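Local coordinates for fumarate reductase iron-sulfur subunit (Mycolicibacterium smegmatis, PDB 7D6V), which probably relays electrons from succinate oxidation through its three iron-sulfur clusters toward quinone, as the iron-sulfur subunit of succinate dehydrogenase, at residues Ser106-Lys111 and Pro171-Arg176. Sequence-based numbering, arbitrary orientation.
Sequences SFNYEK and PRFHMR. With F3S (Fe3-s4 cluster), chain G.
Beside the 3Fe-4S pocket, helix 107-112, which falls largely in the 2Fe-2S family region, packs on helix 171-181 of the dicluster region through one aromatic side chain. Phe173, near the start of helix 171-181, reaches across and meets Asn108 and Lys111, one turn apart on the near side of the shorter helix. CB of Phe173 already points toward the other helix, and with CG anti to the carbonyl carbon (chi1 -66°) the ring sits against Asn108 and Lys111. CB of Lys111 lies over one face, 4.0 Å from the centroid of the Phe173 ring and 20° off its normal, a CH-pi contact. CD of Arg172 lies 3.7 Å above the opposite face of the Phe173 ring, close to its centre, so the ring is sandwiched between two aliphatic carbons. At the rim, CB of Asn108 approaches in the ring plane, 4.0 Å from CE2 of Phe173, while the backbone O of Asn108 comes obliquely toward CZ.

CG of Lys111 lies over a face of the Phe107 ring, toward its rim; the bend at chi2 (-59°) then turns the rest of the chain, and NZ makes a weak hydrogen bond with the Lys165 carbonyl. OD1 of Asn108 accepts a hydrogen bond from NE2 of Gln152, whose OE1 is in turn bonded to N of Arg172; Gln152 thus ties both helices together. At the head of helix 171-181, CB of Pro171 sits 3.4 Å from S3 of the 3Fe-4S cluster.

No hydrogen bond joins the two segments directly. Their contact is buried and largely apolar: OD1 of Asn108, NZ of Lys111 and NE of Arg172, the last in a salt bridge with Glu147, are bonded outside it, and the ring's orientation is probably set largely by packing on both faces and at the rim.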
ATOM      1  N   SER B 106       2.928  -6.125  16.539  1.00 14.59           N
ATOM      2  CA  SER B 106       3.234  -7.537  16.361  1.00 14.59           C
ATOM      3  C   SER B 106       2.039  -8.435  16.611  1.00 14.59           C
ATOM      4  O   SER B 106       2.063  -9.595  16.185  1.00 14.59           O
ATOM      5  CB  SER B 106       4.387  -7.959  17.282  1.00 14.59           C
ATOM      6  OG  SER B 106       3.939  -8.146  18.610  1.00 14.59           O
ATOM      7  N   PHE B 107       1.007  -7.941  17.294  1.00 14.05           N
ATOM      8  CA  PHE B 107      -0.274  -8.629  17.360  1.00 14.05           C
ATOM      9  C   PHE B 107      -0.799  -8.926  15.962  1.00 14.05           C
ATOM     10  O   PHE B 107      -1.361  -9.999  15.711  1.00 14.05           O
ATOM     11  CB  PHE B 107      -1.244  -7.761  18.172  1.00 14.05           C
ATOM     12  CG  PHE B 107      -2.696  -7.996  17.881  1.00 14.05           C
ATOM     13  CD1 PHE B 107      -3.417  -8.928  18.604  1.00 14.05           C
ATOM     14  CD2 PHE B 107      -3.353  -7.252  16.917  1.00 14.05           C
ATOM     15  CE1 PHE B 107      -4.753  -9.132  18.350  1.00 14.05           C
ATOM     16  CE2 PHE B 107      -4.689  -7.458  16.657  1.00 14.05           C
ATOM     17  CZ  PHE B 107      -5.389  -8.398  17.375  1.00 14.05           C
ATOM     18  N   ASN B 108      -0.588  -7.997  15.028  1.00 13.53           N
ATOM     19  CA  ASN B 108      -1.032  -8.200  13.654  1.00 13.53           C
ATOM     20  C   ASN B 108      -0.262  -9.325  12.974  1.00 13.53           C
ATOM     21  O   ASN B 108      -0.856 -10.174  12.302  1.00 13.53           O
ATOM     22  CB  ASN B 108      -0.885  -6.899  12.869  1.00 13.53           C
ATOM     23  CG  ASN B 108      -1.520  -5.724  13.571  1.00 13.53           C
ATOM     24  OD1 ASN B 108      -2.734  -5.552  13.532  1.00 13.53           O
ATOM     25  ND2 ASN B 108      -0.704  -4.909  14.223  1.00 13.53           N
ATOM     26  N   TYR B 109       1.060  -9.356  13.139  1.00 13.98           N
ATOM     27  CA  TYR B 109       1.844 -10.420  12.525  1.00 13.98           C
ATOM     28  C   TYR B 109       1.607 -11.764  13.195  1.00 13.98           C
ATOM     29  O   TYR B 109       1.808 -12.803  12.560  1.00 13.98           O
ATOM     30  CB  TYR B 109       3.325 -10.050  12.548  1.00 13.98           C
ATOM     31  CG  TYR B 109       3.635  -8.880  11.648  1.00 13.98           C
ATOM     32  CD1 TYR B 109       3.835  -9.061  10.288  1.00 13.98           C
ATOM     33  CD2 TYR B 109       3.699  -7.591  12.152  1.00 13.98           C
ATOM     34  CE1 TYR B 109       4.102  -7.994   9.460  1.00 13.98           C
ATOM     35  CE2 TYR B 109       3.967  -6.520  11.332  1.00 13.98           C
ATOM     36  CZ  TYR B 109       4.169  -6.727   9.987  1.00 13.98           C
ATOM     37  OH  TYR B 109       4.436  -5.661   9.164  1.00 13.98           O
ATOM     38  N   GLU B 110       1.180 -11.768  14.459  1.00 16.00           N
ATOM     39  CA  GLU B 110       0.777 -13.016  15.098  1.00 16.00           C
ATOM     40  C   GLU B 110      -0.568 -13.492  14.570  1.00 16.00           C
ATOM     41  O   GLU B 110      -0.778 -14.696  14.388  1.00 16.00           O
ATOM     42  CB  GLU B 110       0.732 -12.833  16.613  1.00 16.00           C
ATOM     43  CG  GLU B 110       2.054 -13.114  17.297  1.00 16.00           C
ATOM     44  CD  GLU B 110       2.325 -12.171  18.449  1.00 16.00           C
ATOM     45  OE1 GLU B 110       3.509 -11.867  18.700  1.00 16.00           O
ATOM     46  OE2 GLU B 110       1.356 -11.732  19.106  1.00 16.00           O
ATOM     47  N   LYS B 111      -1.496 -12.564  14.322  1.00 14.85           N
ATOM     48  CA  LYS B 111      -2.770 -12.928  13.713  1.00 14.85           C
ATOM     49  C   LYS B 111      -2.610 -13.381  12.271  1.00 14.85           C
ATOM     50  O   LYS B 111      -3.433 -14.162  11.786  1.00 14.85           O
ATOM     51  CB  LYS B 111      -3.745 -11.751  13.769  1.00 14.85           C
ATOM     52  CG  LYS B 111      -4.249 -11.413  15.156  1.00 14.85           C
ATOM     53  CD  LYS B 111      -4.952 -12.594  15.792  1.00 14.85           C
ATOM     54  CE  LYS B 111      -5.545 -12.222  17.135  1.00 14.85           C
ATOM     55  NZ  LYS B 111      -6.354 -13.319  17.724  1.00 14.85           N
ATOM     56  N   PRO B 171     -10.353  -5.947  11.791  1.00 11.57           N
ATOM     57  CA  PRO B 171     -10.874  -5.719  10.431  1.00 11.57           C
ATOM     58  C   PRO B 171      -9.965  -6.213   9.322  1.00 11.57           C
ATOM     59  O   PRO B 171     -10.457  -6.776   8.337  1.00 11.57           O
ATOM     60  CB  PRO B 171     -11.038  -4.192  10.374  1.00 11.57           C
ATOM     61  CG  PRO B 171     -10.396  -3.655  11.619  1.00 11.57           C
ATOM     62  CD  PRO B 171     -10.415  -4.738  12.622  1.00 11.57           C
ATOM     63  N   ARG B 172      -8.649  -6.027   9.452  1.00 11.99           N
ATOM     64  CA  ARG B 172      -7.742  -6.381   8.365  1.00 11.99           C
ATOM     65  C   ARG B 172      -7.781  -7.875   8.079  1.00 11.99           C
ATOM     66  O   ARG B 172      -7.819  -8.296   6.919  1.00 11.99           O
ATOM     67  CB  ARG B 172      -6.318  -5.932   8.701  1.00 11.99           C
ATOM     68  CG  ARG B 172      -5.335  -6.007   7.542  1.00 11.99           C
ATOM     69  CD  ARG B 172      -4.522  -7.293   7.582  1.00 11.99           C
ATOM     70  NE  ARG B 172      -3.725  -7.494   6.377  1.00 11.99           N
ATOM     71  CZ  ARG B 172      -4.208  -7.918   5.215  1.00 11.99           C
ATOM     72  NH1 ARG B 172      -3.400  -8.068   4.177  1.00 11.99           N
ATOM     73  NH2 ARG B 172      -5.497  -8.187   5.085  1.00 11.99           N
ATOM     74  N   PHE B 173      -7.815  -8.694   9.120  1.00 12.51           N
ATOM     75  CA  PHE B 173      -7.707 -10.129   8.914  1.00 12.51           C
ATOM     76  C   PHE B 173      -9.045 -10.792   8.632  1.00 12.51           C
ATOM     77  O   PHE B 173      -9.084 -11.817   7.948  1.00 12.51           O
ATOM     78  CB  PHE B 173      -7.002 -10.749  10.114  1.00 12.51           C
ATOM     79  CG  PHE B 173      -5.587 -10.299  10.233  1.00 12.51           C
ATOM     80  CD1 PHE B 173      -4.629 -10.771   9.359  1.00 12.51           C
ATOM     81  CD2 PHE B 173      -5.227  -9.344  11.164  1.00 12.51           C
ATOM     82  CE1 PHE B 173      -3.333 -10.336   9.438  1.00 12.51           C
ATOM     83  CE2 PHE B 173      -3.929  -8.906  11.245  1.00 12.51           C
ATOM     84  CZ  PHE B 173      -2.983  -9.402  10.381  1.00 12.51           C
ATOM     85  N   HIS B 174     -10.153 -10.205   9.078  1.00 11.83           N
ATOM     86  CA  HIS B 174     -11.443 -10.649   8.567  1.00 11.83           C
ATOM     87  C   HIS B 174     -11.615 -10.255   7.105  1.00 11.83           C
ATOM     88  O   HIS B 174     -12.216 -11.007   6.327  1.00 11.83           O
ATOM     89  CB  HIS B 174     -12.567 -10.091   9.433  1.00 11.83           C
ATOM     90  CG  HIS B 174     -12.692 -10.776  10.757  1.00 11.83           C
ATOM     91  ND1 HIS B 174     -13.131 -12.076  10.882  1.00 11.83           N
ATOM     92  CD2 HIS B 174     -12.410 -10.352  12.011  1.00 11.83           C
ATOM     93  CE1 HIS B 174     -13.126 -12.419  12.156  1.00 11.83           C
ATOM     94  NE2 HIS B 174     -12.693 -11.391  12.863  1.00 11.83           N
ATOM     95  N   MET B 175     -11.068  -9.106   6.706  1.00 11.78           N
ATOM     96  CA  MET B 175     -11.014  -8.765   5.290  1.00 11.78           C
ATOM     97  C   MET B 175     -10.150  -9.756   4.520  1.00 11.78           C
ATOM     98  O   MET B 175     -10.460 -10.105   3.378  1.00 11.78           O
ATOM     99  CB  MET B 175     -10.487  -7.341   5.115  1.00 11.78           C
ATOM    100  CG  MET B 175     -10.489  -6.846   3.684  1.00 11.78           C
ATOM    101  SD  MET B 175      -9.608  -5.294   3.482  1.00 11.78           S
ATOM    102  CE  MET B 175      -7.937  -5.811   3.843  1.00 11.78           C
ATOM    103  N   ARG B 176      -9.050 -10.204   5.123  1.00 12.34           N
ATOM    104  CA  ARG B 176      -8.212 -11.223   4.496  1.00 12.34           C
ATOM    105  C   ARG B 176      -8.963 -12.542   4.340  1.00 12.34           C
ATOM    106  O   ARG B 176      -8.837 -13.224   3.314  1.00 12.34           O
ATOM    107  CB  ARG B 176      -6.937 -11.413   5.317  1.00 12.34           C
ATOM    108  CG  ARG B 176      -6.134 -12.641   4.957  1.00 12.34           C
ATOM    109  CD  ARG B 176      -5.019 -12.307   3.991  1.00 12.34           C
ATOM    110  NE  ARG B 176      -4.141 -13.450   3.770  1.00 12.34           N
ATOM    111  CZ  ARG B 176      -3.996 -14.064   2.603  1.00 12.34           C
ATOM    112  NH1 ARG B 176      -4.668 -13.646   1.543  1.00 12.34           N
ATOM    113  NH2 ARG B 176      -3.175 -15.097   2.498  1.00 12.34           N
TER
HETATM  114 FE1  F3S G 303     -13.964  -2.427  13.443  1.00 15.13          FE
HETATM  115 FE3  F3S G 303     -15.289  -1.931  11.159  1.00 15.13          FE
HETATM  116 FE4  F3S G 303     -16.216  -3.890  12.751  1.00 15.13          FE
HETATM  117  S1  F3S G 303     -14.662  -0.454  12.705  1.00 15.13           S
HETATM  118  S2  F3S G 303     -15.660  -3.164  14.819  1.00 15.13           S
HETATM  119  S3  F3S G 303     -14.169  -3.877  11.675  1.00 15.13           S
HETATM  120  S4  F3S G 303     -17.465  -2.527  11.456  1.00 15.13           S